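Local atomic coordinates of putative phenazine biosynthesis PhzC/PhzF protein (PDB entry 4DUN), a protein that probably works as an isomerase of the PhzF family, whose members share the fold of diaminopimelate epimerase, although its own substrate is not established. Residues R29-L33 with E34-K38; I124-S127 with P128-N132; P212-S215 with E216-K220. One frame throughout, in Å; residues are numbered along the deposited sequence.

Contact 1. Residues R29-L33 with E34-K38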
loop_
_atom_site.group_PDB
_atom_site.type_symbol
_atom_site.label_atom_id
_atom_site.label_comp_id
_atom_site.label_asym_id
_atom_site.label_seq_id
_atom_site.Cartn_x
_atom_site.Cartn_y
_atom_site.Cartn_z
ATOM N N ARG A 29 -20.975 11.542 10.575
ATOM C CA ARG A 29 -20.927 12.955 10.207
ATOM C C ARG A 29 -19.884 13.190 9.123
ATOM O O ARG A 29 -18.992 12.366 8.937
ATOM C CB ARG A 29 -20.582 13.813 11.443
ATOM C CG ARG A 29 -21.644 13.809 12.533
ATOM C CD ARG A 29 -21.234 14.620 13.745
ATOM N NE ARG A 29 -22.389 14.886 14.604
ATOM C CZ ARG A 29 -22.393 15.736 15.626
ATOM N NH1 ARG A 29 -21.296 16.421 15.935
ATOM N NH2 ARG A 29 -23.492 15.914 16.346
ATOM N N ARG A 30 -19.965 14.340 8.453
ATOM C CA ARG A 30 -19.011 14.724 7.421
ATOM C C ARG A 30 -17.673 15.037 8.013
ATOM O O ARG A 30 -17.587 15.605 9.108
ATOM C CB ARG A 30 -19.483 15.979 6.672
ATOM C CG ARG A 30 -20.797 15.808 5.999
ATOM C CD ARG A 30 -21.039 16.937 5.042
ATOM N NE ARG A 30 -22.368 16.809 4.467
ATOM C CZ ARG A 30 -22.679 15.991 3.468
ATOM N NH1 ARG A 30 -21.747 15.218 2.919
ATOM N NH2 ARG A 30 -23.920 15.936 3.014
ATOM N N ILE A 31 -16.622 14.693 7.272
ATOM C CA ILE A 31 -15.256 15.047 7.626
ATOM C C ILE A 31 -14.664 15.769 6.393
ATOM O O ILE A 31 -15.151 15.551 5.271
ATOM C CB ILE A 31 -14.406 13.833 8.108
ATOM C CG1 ILE A 31 -14.137 12.828 6.975
ATOM C CG2 ILE A 31 -15.012 13.182 9.361
ATOM C CD1 ILE A 31 -13.100 11.750 7.315
ATOM N N PRO A 32 -13.623 16.601 6.547
ATOM C CA PRO A 32 -13.074 17.286 5.370
ATOM C C PRO A 32 -12.550 16.321 4.309
ATOM O O PRO A 32 -12.054 15.244 4.659
ATOM C CB PRO A 32 -11.923 18.109 5.950
ATOM C CG PRO A 32 -12.286 18.316 7.379
ATOM C CD PRO A 32 -12.948 17.042 7.789
ATOM N N LEU A 33 -12.657 16.706 3.017
ATOM C CA LEU A 33 -12.111 15.910 1.900
ATOM C C LEU A 33 -10.601 15.718 2.079
ATOM O O LEU A 33 -10.091 14.646 1.735
ATOM C CB LEU A 33 -12.407 16.549 0.533
ATOM C CG LEU A 33 -13.892 16.745 0.178
ATOM C CD1 LEU A 33 -14.036 17.305 -1.234
ATOM C CD2 LEU A 33 -14.675 15.441 0.326
ATOM N N GLU A 34 -9.883 16.742 2.615
ATOM C CA GLU A 34 -8.437 16.639 2.870
ATOM C C GLU A 34 -8.135 15.545 3.913
ATOM O O GLU A 34 -7.114 14.861 3.799
ATOM C CB GLU A 34 -7.862 17.980 3.324
ATOM C CG GLU A 34 -7.588 18.935 2.175
ATOM C CD GLU A 34 -7.086 20.313 2.574
ATOM O OE1 GLU A 34 -7.204 20.671 3.767
ATOM O OE2 GLU A 34 -6.595 21.045 1.683
ATOM N N LEU A 35 -9.024 15.371 4.911
ATOM C CA LEU A 35 -8.865 14.309 5.909
ATOM C C LEU A 35 -9.161 12.936 5.264
ATOM O O LEU A 35 -8.452 11.973 5.565
ATOM C CB LEU A 35 -9.736 14.543 7.143
ATOM C CG LEU A 35 -9.560 13.536 8.318
ATOM C CD1 LEU A 35 -8.095 13.388 8.750
ATOM C CD2 LEU A 35 -10.427 13.932 9.502
ATOM N N MET A 36 -10.185 12.852 4.359
ATOM C CA MET A 36 -10.462 11.588 3.665
ATOM C C MET A 36 -9.223 11.175 2.863
ATOM O O MET A 36 -8.836 10.005 2.902
ATOM C CB MET A 36 -11.699 11.689 2.749
ATOM C CG MET A 36 -12.991 11.853 3.498
ATOM S SD MET A 36 -14.336 11.951 2.293
ATOM C CE MET A 36 -15.669 12.542 3.368
ATOM N N GLN A 37 -8.568 12.149 2.170
ATOM C CA GLN A 37 -7.363 11.863 1.398
ATOM C C GLN A 37 -6.239 11.346 2.303
ATOM O O GLN A 37 -5.568 10.370 1.935
ATOM C CB GLN A 37 -6.875 13.109 0.614
ATOM C CG GLN A 37 -5.673 12.797 -0.301
ATOM C CD GLN A 37 -6.019 11.758 -1.339
ATOM O OE1 GLN A 37 -6.663 12.063 -2.336
ATOM N NE2 GLN A 37 -5.618 10.502 -1.119
ATOM N N LYS A 38 -6.014 11.998 3.473
ATOM C CA LYS A 38 -4.949 11.560 4.407
ATOM C C LYS A 38 -5.193 10.142 4.874
ATOM O O LYS A 38 -4.242 9.344 4.948
ATOM C CB LYS A 38 -4.825 12.498 5.627
ATOM C CG LYS A 38 -4.233 13.899 5.330
ATOM C CD LYS A 38 -2.967 13.898 4.454
ATOM C CE LYS A 38 -1.684 13.677 5.215
ATOM N NZ LYS A 38 -0.515 13.635 4.300
#
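Met36 reaches back from the first turn of helix 33-43 to lie against Ile31, and this is the tight part of the contact. Met36 CG sits 3.8 Å from Ile31 CG1, and the extended chain carries CE on to 3.6 Å from Ile31 O. Ile31 can meet it because CG1 stands between its backbone N and carbonyl carbon (chi1 68°), with CD1 leading on to Leu35, whose CD2 is 4.1 Å away; these two side chains cross at nearly a right angle. Met36 SD, on the way to CE, lies 4.0 Å from Leu33 CD2, and Arg61 and Phe63 of strand 57-63 also pack on Met36.

The other side is looser. Pro32 and Glu34 form an exposed flank, where Pro32 CD is 4.1 Å from Leu35 CB, with Pro32 O closer still at 3.5 Å. Leu33 is exposed too, though it touches Arg61 as well as Met36. Leu35 is covered in part by Phe17 of the second subunit. Along the backbone, Pro32 O accepts from Met36 N at 3.1 Å and more weakly from Leu35 N; Gln37 N bonds to Leu33 O. With Pro32 as N-cap, the Ile31-Met36 pair is a hydrophobic staple at the N-terminus of helix 33-43, packed on strand 57-63.

Contact 2. Residues I124-S127 with P128-N132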
loop_
_atom_site.group_PDB
_atom_site.type_symbol
_atom_site.label_atom_id
_atom_site.label_comp_id
_atom_site.label_asym_id
_atom_site.label_seq_id
_atom_site.Cartn_x
_atom_site.Cartn_y
_atom_site.Cartn_z
ATOM N N ILE A 124 -11.405 -3.620 -34.688
ATOM C CA ILE A 124 -10.543 -2.639 -35.360
ATOM C C ILE A 124 -9.284 -3.336 -35.887
ATOM O O ILE A 124 -9.009 -4.487 -35.539
ATOM C CB ILE A 124 -10.164 -1.424 -34.456
ATOM C CG1 ILE A 124 -9.382 -1.867 -33.175
ATOM C CG2 ILE A 124 -11.385 -0.543 -34.129
ATOM C CD1 ILE A 124 -8.532 -0.776 -32.476
ATOM N N GLU A 125 -8.520 -2.613 -36.694
ATOM C CA GLU A 125 -7.227 -3.029 -37.206
ATOM C C GLU A 125 -6.196 -2.091 -36.616
ATOM O O GLU A 125 -6.313 -0.877 -36.789
ATOM C CB GLU A 125 -7.195 -2.995 -38.741
ATOM C CG GLU A 125 -7.811 -4.213 -39.399
ATOM C CD GLU A 125 -8.169 -4.049 -40.864
ATOM O OE1 GLU A 125 -8.964 -4.879 -41.364
ATOM O OE2 GLU A 125 -7.680 -3.089 -41.507
ATOM N N LEU A 126 -5.218 -2.630 -35.884
ATOM C CA LEU A 126 -4.157 -1.799 -35.320
ATOM C C LEU A 126 -3.158 -1.429 -36.396
ATOM O O LEU A 126 -2.869 -2.249 -37.271
ATOM C CB LEU A 126 -3.412 -2.519 -34.184
ATOM C CG LEU A 126 -4.199 -2.870 -32.930
ATOM C CD1 LEU A 126 -3.349 -3.674 -31.997
ATOM C CD2 LEU A 126 -4.701 -1.621 -32.206
ATOM N N SER A 127 -2.582 -0.221 -36.293
ATOM C CA SER A 127 -1.519 0.249 -37.176
ATOM C C SER A 127 -0.249 -0.574 -36.900
ATOM O O SER A 127 -0.117 -1.081 -35.779
ATOM C CB SER A 127 -1.251 1.733 -36.929
ATOM O OG SER A 127 -0.716 1.935 -35.629
ATOM N N PRO A 128 0.713 -0.698 -37.849
ATOM C CA PRO A 128 1.939 -1.468 -37.551
ATOM C C PRO A 128 2.636 -1.043 -36.245
ATOM O O PRO A 128 3.130 -1.920 -35.531
ATOM C CB PRO A 128 2.820 -1.201 -38.771
ATOM C CG PRO A 128 1.844 -0.962 -39.875
ATOM C CD PRO A 128 0.728 -0.191 -39.240
ATOM N N GLN A 129 2.629 0.274 -35.905
ATOM C CA GLN A 129 3.238 0.807 -34.674
ATOM C C GLN A 129 2.482 0.344 -33.423
ATOM O O GLN A 129 3.121 -0.035 -32.436
ATOM C CB GLN A 129 3.302 2.340 -34.699
ATOM C CG GLN A 129 4.530 2.883 -35.418
ATOM C CD GLN A 129 4.464 4.379 -35.595
ATOM O OE1 GLN A 129 3.729 4.899 -36.443
ATOM N NE2 GLN A 129 5.244 5.105 -34.806
ATOM N N GLN A 130 1.127 0.384 -33.458
ATOM C CA GLN A 130 0.285 -0.065 -32.343
ATOM C C GLN A 130 0.437 -1.562 -32.126
ATOM O O GLN A 130 0.493 -1.995 -30.980
ATOM C CB GLN A 130 -1.192 0.289 -32.575
ATOM C CG GLN A 130 -1.523 1.753 -32.305
ATOM C CD GLN A 130 -2.887 2.150 -32.799
ATOM O OE1 GLN A 130 -3.417 1.597 -33.775
ATOM N NE2 GLN A 130 -3.477 3.141 -32.144
ATOM N N ALA A 131 0.548 -2.349 -33.222
ATOM C CA ALA A 131 0.729 -3.810 -33.164
ATOM C C ALA A 131 2.043 -4.191 -32.471
ATOM O O ALA A 131 2.139 -5.283 -31.904
ATOM C CB ALA A 131 0.690 -4.405 -34.565
ATOM N N ASN A 132 3.057 -3.307 -32.543
ATOM C CA ASN A 132 4.344 -3.515 -31.889
ATOM C C ASN A 132 4.294 -3.080 -30.409
ATOM O O ASN A 132 5.175 -3.463 -29.647
ATOM C CB ASN A 132 5.460 -2.783 -32.643
ATOM C CG ASN A 132 5.871 -3.454 -33.947
ATOM O OD1 ASN A 132 5.548 -4.621 -34.220
ATOM N ND2 ASN A 132 6.624 -2.734 -34.775
#
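The chain runs extended through Leu126 and Ser127 and turns helical at Pro128, where Ser127 O takes the N-H of Ala131 at 2.9 Å. Ser127 is the N-cap, and its side chain and that of Gln130 bond to each other's backbone. Ser127 OG stands between its own N and carbonyl carbon (chi1 66°), which turns it over the end of the helix to accept from Gln130 N at 3.2 Å. In return, Gln130 sends its amide back: with CG beside its backbone N and the chain extended beyond, OE1 arrives 3.2 Å from Ser127 N. That bond is almost straight, 172° at the hydrogen, and lands on a lone pair of OE1 in the carbonyl plane, which helps to fix how the amide is turned. Ser127 OG also lies 3.3 Å from Gln130 OE1, at best a weak bond.

Leu126 crosses the glutamine at about a right angle, its CB 3.9 Å from Gln130 CB and its CD2 3.8 Å from OE1, so an apolar flank borders the polar exchange. Leu170 and Trp173 touch Gln130 as well, while Leu126 packs on Val141 of strand 140-143 and on Ile134. Reciprocal bonds between N-cap and N3, here serine and glutamine, make this a capping box at the N-terminus of helix 128-133.

Contact 3. Residues P212-S215 with E216-K220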
loop_
_atom_site.group_PDB
_atom_site.type_symbol
_atom_site.label_atom_id
_atom_site.label_comp_id
_atom_site.label_asym_id
_atom_site.label_seq_id
_atom_site.Cartn_x
_atom_site.Cartn_y
_atom_site.Cartn_z
ATOM N N PRO A 212 -21.343 -8.705 -23.682
ATOM C CA PRO A 212 -21.986 -8.835 -25.007
ATOM C C PRO A 212 -21.091 -9.571 -25.994
ATOM O O PRO A 212 -21.594 -10.361 -26.793
ATOM C CB PRO A 212 -22.228 -7.380 -25.451
ATOM C CG PRO A 212 -21.286 -6.553 -24.609
ATOM C CD PRO A 212 -21.214 -7.284 -23.292
ATOM N N TYR A 213 -19.783 -9.342 -25.929
ATOM C CA TYR A 213 -18.890 -10.034 -26.847
ATOM C C TYR A 213 -18.861 -11.557 -26.691
ATOM O O TYR A 213 -19.021 -12.272 -27.665
ATOM C CB TYR A 213 -17.459 -9.500 -26.753
ATOM C CG TYR A 213 -16.524 -10.331 -27.590
ATOM C CD1 TYR A 213 -16.424 -10.130 -28.955
ATOM C CD2 TYR A 213 -15.798 -11.359 -27.029
ATOM C CE1 TYR A 213 -15.594 -10.918 -29.734
ATOM C CE2 TYR A 213 -14.973 -12.147 -27.789
ATOM C CZ TYR A 213 -14.867 -11.929 -29.143
ATOM O OH TYR A 213 -14.039 -12.735 -29.892
ATOM N N TRP A 214 -18.725 -12.050 -25.464
ATOM C CA TRP A 214 -18.714 -13.494 -25.236
ATOM C C TRP A 214 -20.118 -14.088 -25.300
ATOM O O TRP A 214 -20.260 -15.248 -25.709
ATOM C CB TRP A 214 -17.997 -13.838 -23.929
ATOM C CG TRP A 214 -16.506 -13.676 -24.031
ATOM C CD1 TRP A 214 -15.740 -12.702 -23.456
ATOM C CD2 TRP A 214 -15.608 -14.488 -24.805
ATOM N NE1 TRP A 214 -14.413 -12.899 -23.765
ATOM C CE2 TRP A 214 -14.308 -13.963 -24.624
ATOM C CE3 TRP A 214 -15.778 -15.614 -25.632
ATOM C CZ2 TRP A 214 -13.186 -14.521 -25.239
ATOM C CZ3 TRP A 214 -14.663 -16.157 -26.249
ATOM C CH2 TRP A 214 -13.381 -15.635 -26.026
ATOM N N SER A 215 -21.159 -13.294 -24.953
ATOM C CA SER A 215 -22.542 -13.757 -25.091
ATOM C C SER A 215 -22.840 -14.165 -26.546
ATOM O O SER A 215 -23.447 -15.211 -26.757
ATOM C CB SER A 215 -23.528 -12.676 -24.664
ATOM O OG SER A 215 -24.857 -13.114 -24.897
ATOM N N GLU A 216 -22.399 -13.349 -27.522
ATOM C CA GLU A 216 -22.593 -13.597 -28.946
ATOM C C GLU A 216 -21.763 -14.809 -29.415
ATOM O O GLU A 216 -22.282 -15.669 -30.130
ATOM C CB GLU A 216 -22.240 -12.330 -29.758
ATOM C CG GLU A 216 -22.439 -12.444 -31.267
ATOM C CD GLU A 216 -23.804 -12.902 -31.752
ATOM O OE1 GLU A 216 -23.845 -13.798 -32.627
ATOM O OE2 GLU A 216 -24.829 -12.374 -31.260
ATOM N N LYS A 217 -20.487 -14.876 -29.002
ATOM C CA LYS A 217 -19.563 -15.953 -29.375
ATOM C C LYS A 217 -19.964 -17.321 -28.821
ATOM O O LYS A 217 -19.813 -18.324 -29.518
ATOM C CB LYS A 217 -18.125 -15.621 -28.900
ATOM C CG LYS A 217 -17.429 -14.523 -29.712
ATOM C CD LYS A 217 -16.966 -15.015 -31.103
ATOM C CE LYS A 217 -16.660 -13.877 -32.051
ATOM N NZ LYS A 217 -16.229 -14.368 -33.388
ATOM N N LEU A 218 -20.463 -17.360 -27.578
ATOM C CA LEU A 218 -20.789 -18.605 -26.876
ATOM C C LEU A 218 -22.280 -18.966 -26.925
ATOM O O LEU A 218 -22.632 -20.093 -26.590
ATOM C CB LEU A 218 -20.306 -18.526 -25.402
ATOM C CG LEU A 218 -18.796 -18.235 -25.173
ATOM C CD1 LEU A 218 -18.481 -18.098 -23.701
ATOM C CD2 LEU A 218 -17.899 -19.340 -25.783
ATOM N N GLY A 219 -23.126 -18.025 -27.336
ATOM C CA GLY A 219 -24.577 -18.199 -27.401
ATOM C C GLY A 219 -25.205 -18.387 -26.033
ATOM O O GLY A 219 -26.100 -19.219 -25.874
ATOM N N LYS A 220 -24.734 -17.620 -25.029
ATOM C CA LYS A 220 -25.212 -17.720 -23.645
ATOM C C LYS A 220 -25.591 -16.357 -23.060
ATOM O O LYS A 220 -24.873 -15.376 -23.273
ATOM C CB LYS A 220 -24.127 -18.346 -22.751
ATOM C CG LYS A 220 -23.819 -19.806 -23.043
ATOM C CD LYS A 220 -22.660 -20.317 -22.176
ATOM C CE LYS A 220 -23.124 -20.839 -20.838
ATOM N NZ LYS A 220 -22.080 -21.658 -20.176
#
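The C-terminal end of helix 207-218 is closed here by a turn through Gly219, whose positive phi (65°) takes the chain out of the helix. Ser215 O receives Lys220 N at 3.2 Å, on a lone pair in the carbonyl plane, and a weak bond from Gly219 N. The serine side chain joins in: Ser215 OG, anti to its backbone N (chi1 176°), donates to Lys220 O at 2.8 Å from above the carbonyl plane. Ser215 and Lys220 are thus tied by both backbone and hydroxyl.

From the last turn of the helix, Lys217 lies across Tyr213. A chi1 of -73° puts Lys217 CG over a ring face, 4.0 Å from the Tyr213 centroid, a CH-pi contact displaced toward the rim. The bend at chi2 then takes the chain on to the hydroxyl, Lys217 CE coming to 3.6 Å from Tyr213 OH. On the next flank Leu218 CG meets Trp214 CE3 at 4.0 Å, and Leu218 N bonds to Trp214 O at 2.8 Å.

The indole lies against strands 147-150, 176-181 and 222-227: Trp214 stacks with Phe187 and hydrogen-bonds through NE1 to Thr179, and Tyr213 meets Tyr142 and Leu150. Past the turn, Lys220 bridges to Asp186 as the chain heads into strand 222-227.

How the contacts relate
All three contacts are made within short continuous stretches at helix ends: contacts 1 and 2 at N-termini, contact 3 at a C-terminus. Contact 1 stands apart, its centre 44 Å from each of the other two and on the opposite side of the chain's centre from contact 3. Contacts 2 and 3 are closer, 25 Å between centres and about 10 Å between nearest atoms, without touching. Strand 140-143 joins them indirectly, since both contacts touch it. Of the three, contact 1 comes near the predicted active site, the Gln37 side chain lying about 9 Å from that of Glu47; contacts 2 and 3 lie away from it.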